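Local atomic coordinates of organic hydroperoxide resistance protein (Deinococcus radiodurans, PDB entry 1USP), a protein that probably reduces organic hydroperoxides through a reactive cysteine pair, as in other members of the OsmC/Ohr family, and so protects the bacterium from peroxide stress. Residues D76-A81 with E99-G104. Numbering follows the deposited sequence.
Sequences DSTITA and EGHFPG
Thr78 and His101 face each other as an antiparallel hydrogen-bonded pair, Thr78 N giving to His101 O at 3.0 Å and His101 N returning to Thr78 O at 2.9 Å. Two residues further along, Thr80 and Glu99 make the same paired backbone bonds. Between them Ile79 and Gly100 form a non-hydrogen-bonded pair, and the face bearing Ile79 is the tightly packed one. There Ile79 has CG1 anti to the carbonyl carbon (chi1 -60°), and chi2 (-64°) turns CD1 over Gly100, 3.7 Å from Gly100 CA, where no side chain intervenes, and 4.2 Å from Phe102 CZ. Helices 46-69 and 107-120 pack on this apolar face. Just before the strand, Ser77 OG, hydrogen-bonded to Pro74 O, meets the Phe102 ring obliquely, 3.5 Å from Phe102 CD2. The other face is wetter: a water joins Thr78 OG1, Thr80 OG1 and Glu99 O, donating to the last at 2.8 Å; Thr80 OG1 is also hydrogen-bonded to Thr10 OG1 of the neighbouring subunit, and His101 ND1 to Arg138 O. At the loose end, exposed Asp76 lies alongside Pro103, with Asp76 OD1 3.5 Å from Pro103 CG. Strand 78-86 also pairs with a strand of the neighbouring subunit: a β-hairpin within an intersubunit sheet backed by helices, as in the intertwined dimers of the OsmC/Ohr fold.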
ATOM      1  N   ASP B  76      -6.738 -22.176   4.138  1.00 39.54           N
ATOM      2  CA  ASP B  76      -7.890 -21.289   3.948  1.00 38.04           C
ATOM      3  C   ASP B  76      -7.933 -20.145   4.968  1.00 33.28           C
ATOM      4  O   ASP B  76      -8.970 -19.535   5.172  1.00 31.93           O
ATOM      5  CB  ASP B  76      -9.213 -22.091   3.970  1.00 41.00           C
ATOM      6  CG  ASP B  76      -9.301 -23.090   5.133  1.00 44.69           C
ATOM      7  OD1 ASP B  76      -8.286 -23.313   5.843  1.00 45.37           O
ATOM      8  OD2 ASP B  76     -10.361 -23.711   5.400  1.00 47.05           O
ATOM      9  N   SER B  77      -6.802 -19.855   5.600  1.00 30.65           N
ATOM     10  CA  SER B  77      -6.696 -18.709   6.507  1.00 28.10           C
ATOM     11  C   SER B  77      -6.813 -17.411   5.726  1.00 25.66           C
ATOM     12  O   SER B  77      -6.329 -17.331   4.595  1.00 24.29           O
ATOM     13  CB  SER B  77      -5.367 -18.738   7.246  1.00 28.72           C
ATOM     14  OG  SER B  77      -5.259 -19.910   8.041  1.00 29.63           O
ATOM     15  N   THR B  78      -7.443 -16.404   6.336  1.00 24.76           N
ATOM     16  CA  THR B  78      -7.610 -15.088   5.714  1.00 25.07           C
ATOM     17  C   THR B  78      -7.140 -13.976   6.632  1.00 23.96           C
ATOM     18  O   THR B  78      -7.114 -14.132   7.859  1.00 23.84           O
ATOM     19  CB  THR B  78      -9.088 -14.836   5.368  1.00 24.78           C
ATOM     20  OG1 THR B  78      -9.891 -15.024   6.538  1.00 23.22           O
ATOM     21  CG2 THR B  78      -9.594 -15.844   4.368  1.00 25.18           C
ATOM     22  N   ILE B  79      -6.763 -12.854   6.023  1.00 22.01           N
ATOM     23  CA  ILE B  79      -6.458 -11.618   6.738  1.00 21.40           C
ATOM     24  C   ILE B  79      -7.323 -10.523   6.121  1.00 20.83           C
ATOM     25  O   ILE B  79      -7.357 -10.360   4.900  1.00 22.25           O
ATOM     26  CB  ILE B  79      -4.973 -11.262   6.573  1.00 21.33           C
ATOM     27  CG1 ILE B  79      -4.083 -12.383   7.140  1.00 22.59           C
ATOM     28  CG2 ILE B  79      -4.665  -9.909   7.221  1.00 19.59           C
ATOM     29  CD1 ILE B  79      -4.216 -12.605   8.626  1.00 22.62           C
ATOM     30  N   THR B  80      -8.041  -9.795   6.957  1.00 20.60           N
ATOM     31  CA  THR B  80      -8.880  -8.695   6.488  1.00 22.06           C
ATOM     32  C   THR B  80      -8.286  -7.447   7.089  1.00 21.05           C
ATOM     33  O   THR B  80      -8.107  -7.379   8.288  1.00 23.46           O
ATOM     34  CB  THR B  80     -10.323  -8.893   6.937  1.00 22.93           C
ATOM     35  OG1 THR B  80     -10.842 -10.093   6.338  1.00 24.37           O
ATOM     36  CG2 THR B  80     -11.242  -7.767   6.429  1.00 23.90           C
ATOM     37  N   ALA B  81      -7.919  -6.498   6.239  1.00 19.69           N
ATOM     38  CA  ALA B  81      -7.419  -5.221   6.684  1.00 20.30           C
ATOM     39  C   ALA B  81      -8.506  -4.185   6.499  1.00 19.92           C
ATOM     40  O   ALA B  81      -9.081  -4.082   5.431  1.00 21.35           O
ATOM     41  CB  ALA B  81      -6.180  -4.831   5.880  1.00 21.35           C
ATOM     42  N   GLU B  99      -7.539  -8.390  10.902  1.00 23.48           N
ATOM     43  CA  GLU B  99      -8.272  -9.496  11.517  1.00 25.52           C
ATOM     44  C   GLU B  99      -8.039 -10.793  10.757  1.00 23.89           C
ATOM     45  O   GLU B  99      -8.395 -10.902   9.591  1.00 23.51           O
ATOM     46  CB  GLU B  99      -9.765  -9.174  11.553  1.00 27.17           C
ATOM     47  CG  GLU B  99     -10.601 -10.239  12.259  1.00 32.55           C
ATOM     48  CD  GLU B  99     -11.990  -9.735  12.629  1.00 36.84           C
ATOM     49  OE1 GLU B  99     -12.095  -8.649  13.233  1.00 38.72           O
ATOM     50  OE2 GLU B  99     -12.978 -10.413  12.311  1.00 38.81           O
ATOM     51  N   GLY B 100      -7.436 -11.771  11.419  1.00 24.00           N
ATOM     52  CA  GLY B 100      -7.153 -13.054  10.819  1.00 23.82           C
ATOM     53  C   GLY B 100      -8.095 -14.165  11.242  1.00 24.25           C
ATOM     54  O   GLY B 100      -8.500 -14.258  12.403  1.00 24.91           O
ATOM     55  N   HIS B 101      -8.438 -15.021  10.298  1.00 24.69           N
ATOM     56  CA  HIS B 101      -9.240 -16.200  10.585  1.00 25.67           C
ATOM     57  C   HIS B 101      -8.401 -17.415  10.211  1.00 25.47           C
ATOM     58  O   HIS B 101      -7.939 -17.518   9.084  1.00 26.71           O
ATOM     59  CB  HIS B 101     -10.529 -16.181   9.789  1.00 25.84           C
ATOM     60  CG  HIS B 101     -11.343 -17.424   9.952  1.00 28.99           C
ATOM     61  ND1 HIS B 101     -11.733 -17.898  11.188  1.00 30.55           N
ATOM     62  CD2 HIS B 101     -11.822 -18.304   9.041  1.00 31.29           C
ATOM     63  CE1 HIS B 101     -12.429 -19.011  11.031  1.00 30.94           C
ATOM     64  NE2 HIS B 101     -12.496 -19.281   9.740  1.00 31.79           N
ATOM     65  N   PHE B 102      -8.180 -18.305  11.169  1.00 25.90           N
ATOM     66  CA  PHE B 102      -7.326 -19.469  10.976  1.00 27.47           C
ATOM     67  C   PHE B 102      -8.108 -20.746  11.305  1.00 30.15           C
ATOM     68  O   PHE B 102      -8.068 -21.211  12.436  1.00 30.15           O
ATOM     69  CB  PHE B 102      -6.103 -19.358  11.880  1.00 27.13           C
ATOM     70  CG  PHE B 102      -5.319 -18.080  11.697  1.00 27.73           C
ATOM     71  CD1 PHE B 102      -5.601 -16.960  12.468  1.00 28.45           C
ATOM     72  CD2 PHE B 102      -4.298 -18.002  10.759  1.00 28.47           C
ATOM     73  CE1 PHE B 102      -4.878 -15.757  12.306  1.00 27.31           C
ATOM     74  CE2 PHE B 102      -3.569 -16.816  10.599  1.00 27.02           C
ATOM     75  CZ  PHE B 102      -3.868 -15.691  11.381  1.00 26.18           C
ATOM     76  N   PRO B 103      -8.814 -21.313  10.336  1.00 32.58           N
ATOM     77  CA  PRO B 103      -9.720 -22.436  10.621  1.00 34.39           C
ATOM     78  C   PRO B 103      -8.997 -23.574  11.341  1.00 35.94           C
ATOM     79  O   PRO B 103      -7.953 -24.014  10.871  1.00 35.68           O
ATOM     80  CB  PRO B 103     -10.179 -22.880   9.231  1.00 34.54           C
ATOM     81  CG  PRO B 103      -9.992 -21.686   8.374  1.00 33.86           C
ATOM     82  CD  PRO B 103      -8.796 -20.964   8.906  1.00 32.87           C
ATOM     83  N   GLY B 104      -9.519 -23.996  12.492  1.00 38.11           N
ATOM     84  CA  GLY B 104      -8.982 -25.149  13.201  1.00 39.72           C
ATOM     85  C   GLY B 104      -7.943 -24.853  14.270  1.00 40.49           C
ATOM     86  O   GLY B 104      -7.570 -25.746  15.028  1.00 41.64           O
TER
HETATM   87  O   HOH W   1      -9.938 -12.487   7.924  1.00 25.23           O